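Local coordinates for zinc uptake regulation protein (PDB 4MTE) that represses zinc uptake genes such as znuACB by binding their operator DNA with zinc as cofactor, at residues M100-R105 / V136-G141. Residues are numbered along the deposited sequence; the frame is centred on the assembly and turned at random.
Sequences MFICDR and VIEAHG. With ZN (zinc ion), chain M.
Ile102 and His140 lie side by side, pointing the same way from two parallel strands, and the CD1 methyl of Ile102 sits over one face of the imidazole, a CH-pi contact 4.1 Å from the ring centroid. Beyond CG1, chi2 of 163° keeps the Ile102 chain extended, and CD1 lies against CE1 and NE2 of the ring, while CG2 stays near ND1. Asp104 comes at the ring edge: ND1 of His140 donates to OD1 of Asp104 (3.1 Å), in the ring plane, with carboxylate and imidazole only 24° apart. NE2 of His140 is hydrogen-bonded to Ser81 OG, so both ring nitrogens are engaged, which should hold the ring in its rotation. On the opposite face of the sheet, CB of Ala139 approaches the Phe101 ring obliquely, 3.7 Å from CD1. Five backbone hydrogen bonds join the strands, from Met100 N to Ile137 O through Asp104 N to Gly141 O. Cys103 carries SG to zinc at 2.3 Å, in a site completed by Cys106, Cys143 and Cys146. Within this Fur-family chain, strand 99-103 is the middle strand of the mixed sheet, between 109-112 and 131-140; strand 76-79 packs on the Ile102 face, and strand 131-140 pairs antiparallel with a strand of the second subunit, continuing the sheet across the interface.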
ATOM      1  N   MET D 100      13.482 -21.623  15.388  1.00 61.93           N
ATOM      2  CA  MET D 100      12.229 -21.905  14.701  1.00 58.71           C
ATOM      3  C   MET D 100      12.510 -22.386  13.290  1.00 64.82           C
ATOM      4  O   MET D 100      13.218 -21.723  12.533  1.00 72.38           O
ATOM      5  CB  MET D 100      11.360 -20.648  14.651  1.00 67.53           C
ATOM      6  CG  MET D 100      10.956 -20.133  16.017  1.00 65.42           C
ATOM      7  SD  MET D 100       9.792 -21.225  16.845  1.00 72.03           S
ATOM      8  CE  MET D 100       9.755 -20.496  18.479  1.00 58.87           C
ATOM      9  N   PHE D 101      11.961 -23.545  12.942  1.00 79.56           N
ATOM     10  CA  PHE D 101      12.051 -24.046  11.577  1.00 66.40           C
ATOM     11  C   PHE D 101      10.715 -23.844  10.887  1.00 66.08           C
ATOM     12  O   PHE D 101       9.692 -24.351  11.344  1.00 76.95           O
ATOM     13  CB  PHE D 101      12.477 -25.512  11.568  1.00 71.71           C
ATOM     14  CG  PHE D 101      13.901 -25.715  11.988  1.00 66.37           C
ATOM     15  CD1 PHE D 101      14.901 -25.866  11.044  1.00 64.68           C
ATOM     16  CD2 PHE D 101      14.246 -25.720  13.328  1.00 76.56           C
ATOM     17  CE1 PHE D 101      16.215 -26.041  11.430  1.00 63.22           C
ATOM     18  CE2 PHE D 101      15.558 -25.892  13.717  1.00 75.20           C
ATOM     19  CZ  PHE D 101      16.543 -26.053  12.768  1.00 64.26           C
ATOM     20  N   ILE D 102      10.755 -23.098   9.786  1.00 60.94           N
ATOM     21  CA  ILE D 102       9.566 -22.551   9.145  1.00 74.82           C
ATOM     22  C   ILE D 102       9.443 -23.024   7.704  1.00 83.30           C
ATOM     23  O   ILE D 102      10.367 -22.856   6.909  1.00 76.62           O
ATOM     24  CB  ILE D 102       9.635 -21.002   9.118  1.00 83.60           C
ATOM     25  CG1 ILE D 102       9.795 -20.439  10.535  1.00 76.48           C
ATOM     26  CG2 ILE D 102       8.400 -20.404   8.435  1.00 81.24           C
ATOM     27  CD1 ILE D 102      10.265 -18.996  10.568  1.00 81.73           C
ATOM     28  N   CYS D 103       8.292 -23.596   7.364  1.00 76.79           N
ATOM     29  CA  CYS D 103       8.000 -23.937   5.978  1.00 93.35           C
ATOM     30  C   CYS D 103       7.360 -22.734   5.296  1.00 82.26           C
ATOM     31  O   CYS D 103       6.346 -22.216   5.760  1.00 77.06           O
ATOM     32  CB  CYS D 103       7.072 -25.147   5.890  1.00102.96           C
ATOM     33  SG  CYS D 103       6.839 -25.764   4.201  1.00 96.59           S
ATOM     34  N   ASP D 104       7.957 -22.291   4.196  1.00 80.36           N
ATOM     35  CA  ASP D 104       7.487 -21.105   3.490  1.00 88.85           C
ATOM     36  C   ASP D 104       6.096 -21.315   2.900  1.00 94.91           C
ATOM     37  O   ASP D 104       5.299 -20.380   2.824  1.00 98.88           O
ATOM     38  CB  ASP D 104       8.468 -20.737   2.375  1.00 96.59           C
ATOM     39  CG  ASP D 104       9.882 -20.542   2.885  1.00105.64           C
ATOM     40  OD1 ASP D 104      10.045 -20.022   4.009  1.00 95.16           O
ATOM     41  OD2 ASP D 104      10.831 -20.911   2.161  1.00108.51           O
ATOM     42  N   ARG D 105       5.809 -22.548   2.492  1.00 86.44           N
ATOM     43  CA  ARG D 105       4.560 -22.860   1.806  1.00 90.68           C
ATOM     44  C   ARG D 105       3.446 -23.262   2.772  1.00 90.32           C
ATOM     45  O   ARG D 105       2.449 -22.551   2.900  1.00 85.42           O
ATOM     46  CB  ARG D 105       4.790 -23.958   0.767  1.00115.40           C
ATOM     47  CG  ARG D 105       5.900 -23.631  -0.219  1.00120.53           C
ATOM     48  CD  ARG D 105       5.743 -24.389  -1.525  1.00111.04           C
ATOM     49  NE  ARG D 105       6.927 -24.262  -2.372  1.00104.52           N
ATOM     50  CZ  ARG D 105       7.223 -23.187  -3.097  1.00115.76           C
ATOM     51  NH1 ARG D 105       6.426 -22.126  -3.085  1.00119.42           N
ATOM     52  NH2 ARG D 105       8.325 -23.169  -3.833  1.00110.09           N
ATOM     53  N   VAL D 136      17.641 -14.523  18.076  1.00 52.37           N
ATOM     54  CA  VAL D 136      16.580 -14.812  17.126  1.00 59.56           C
ATOM     55  C   VAL D 136      17.134 -15.760  16.075  1.00 50.04           C
ATOM     56  O   VAL D 136      17.934 -15.364  15.229  1.00 55.43           O
ATOM     57  CB  VAL D 136      16.058 -13.531  16.447  1.00 52.50           C
ATOM     58  CG1 VAL D 136      14.947 -13.865  15.452  1.00 55.71           C
ATOM     59  CG2 VAL D 136      15.572 -12.536  17.494  1.00 50.16           C
ATOM     60  N   ILE D 137      16.719 -17.020  16.150  1.00 51.53           N
ATOM     61  CA  ILE D 137      17.115 -18.017  15.166  1.00 57.48           C
ATOM     62  C   ILE D 137      15.874 -18.530  14.461  1.00 51.31           C
ATOM     63  O   ILE D 137      15.020 -19.174  15.070  1.00 60.29           O
ATOM     64  CB  ILE D 137      17.871 -19.198  15.800  1.00 62.93           C
ATOM     65  CG1 ILE D 137      18.843 -18.700  16.872  1.00 56.91           C
ATOM     66  CG2 ILE D 137      18.603 -19.990  14.722  1.00 68.62           C
ATOM     67  CD1 ILE D 137      18.276 -18.758  18.275  1.00 81.41           C
ATOM     68  N   GLU D 138      15.775 -18.220  13.175  1.00 53.53           N
ATOM     69  CA  GLU D 138      14.630 -18.614  12.372  1.00 61.59           C
ATOM     70  C   GLU D 138      15.111 -19.140  11.030  1.00 61.66           C
ATOM     71  O   GLU D 138      15.823 -18.451  10.299  1.00 63.46           O
ATOM     72  CB  GLU D 138      13.682 -17.428  12.187  1.00 54.69           C
ATOM     73  CG  GLU D 138      13.116 -16.901  13.499  1.00 63.30           C
ATOM     74  CD  GLU D 138      12.232 -15.684  13.320  1.00 70.62           C
ATOM     75  OE1 GLU D 138      11.948 -15.316  12.162  1.00 65.18           O
ATOM     76  OE2 GLU D 138      11.820 -15.094  14.341  1.00 59.07           O
ATOM     77  N   ALA D 139      14.725 -20.375  10.725  1.00 63.29           N
ATOM     78  CA  ALA D 139      15.149 -21.043   9.504  1.00 71.73           C
ATOM     79  C   ALA D 139      13.970 -21.164   8.551  1.00 78.67           C
ATOM     80  O   ALA D 139      12.865 -21.526   8.959  1.00 78.99           O
ATOM     81  CB  ALA D 139      15.723 -22.416   9.828  1.00 53.97           C
ATOM     82  N   HIS D 140      14.212 -20.848   7.282  1.00 59.79           N
ATOM     83  CA  HIS D 140      13.193 -20.956   6.246  1.00 71.04           C
ATOM     84  C   HIS D 140      13.553 -22.056   5.262  1.00 90.57           C
ATOM     85  O   HIS D 140      14.727 -22.283   4.970  1.00 86.90           O
ATOM     86  CB  HIS D 140      13.038 -19.625   5.512  1.00 80.22           C
ATOM     87  CG  HIS D 140      12.426 -18.550   6.351  1.00 85.66           C
ATOM     88  ND1 HIS D 140      11.079 -18.262   6.326  1.00 88.73           N
ATOM     89  CD2 HIS D 140      12.977 -17.703   7.252  1.00 76.65           C
ATOM     90  CE1 HIS D 140      10.828 -17.278   7.171  1.00 83.30           C
ATOM     91  NE2 HIS D 140      11.961 -16.921   7.744  1.00 84.56           N
ATOM     92  N   GLY D 141      12.533 -22.736   4.755  1.00 80.79           N
ATOM     93  CA  GLY D 141      12.728 -23.802   3.793  1.00 85.17           C
ATOM     94  C   GLY D 141      11.470 -24.624   3.619  1.00 98.75           C
ATOM     95  O   GLY D 141      10.371 -24.074   3.545  1.00 84.95           O
TER
HETATM   96 ZN    ZN M 201       5.699 -27.668   4.739  1.00103.70          ZN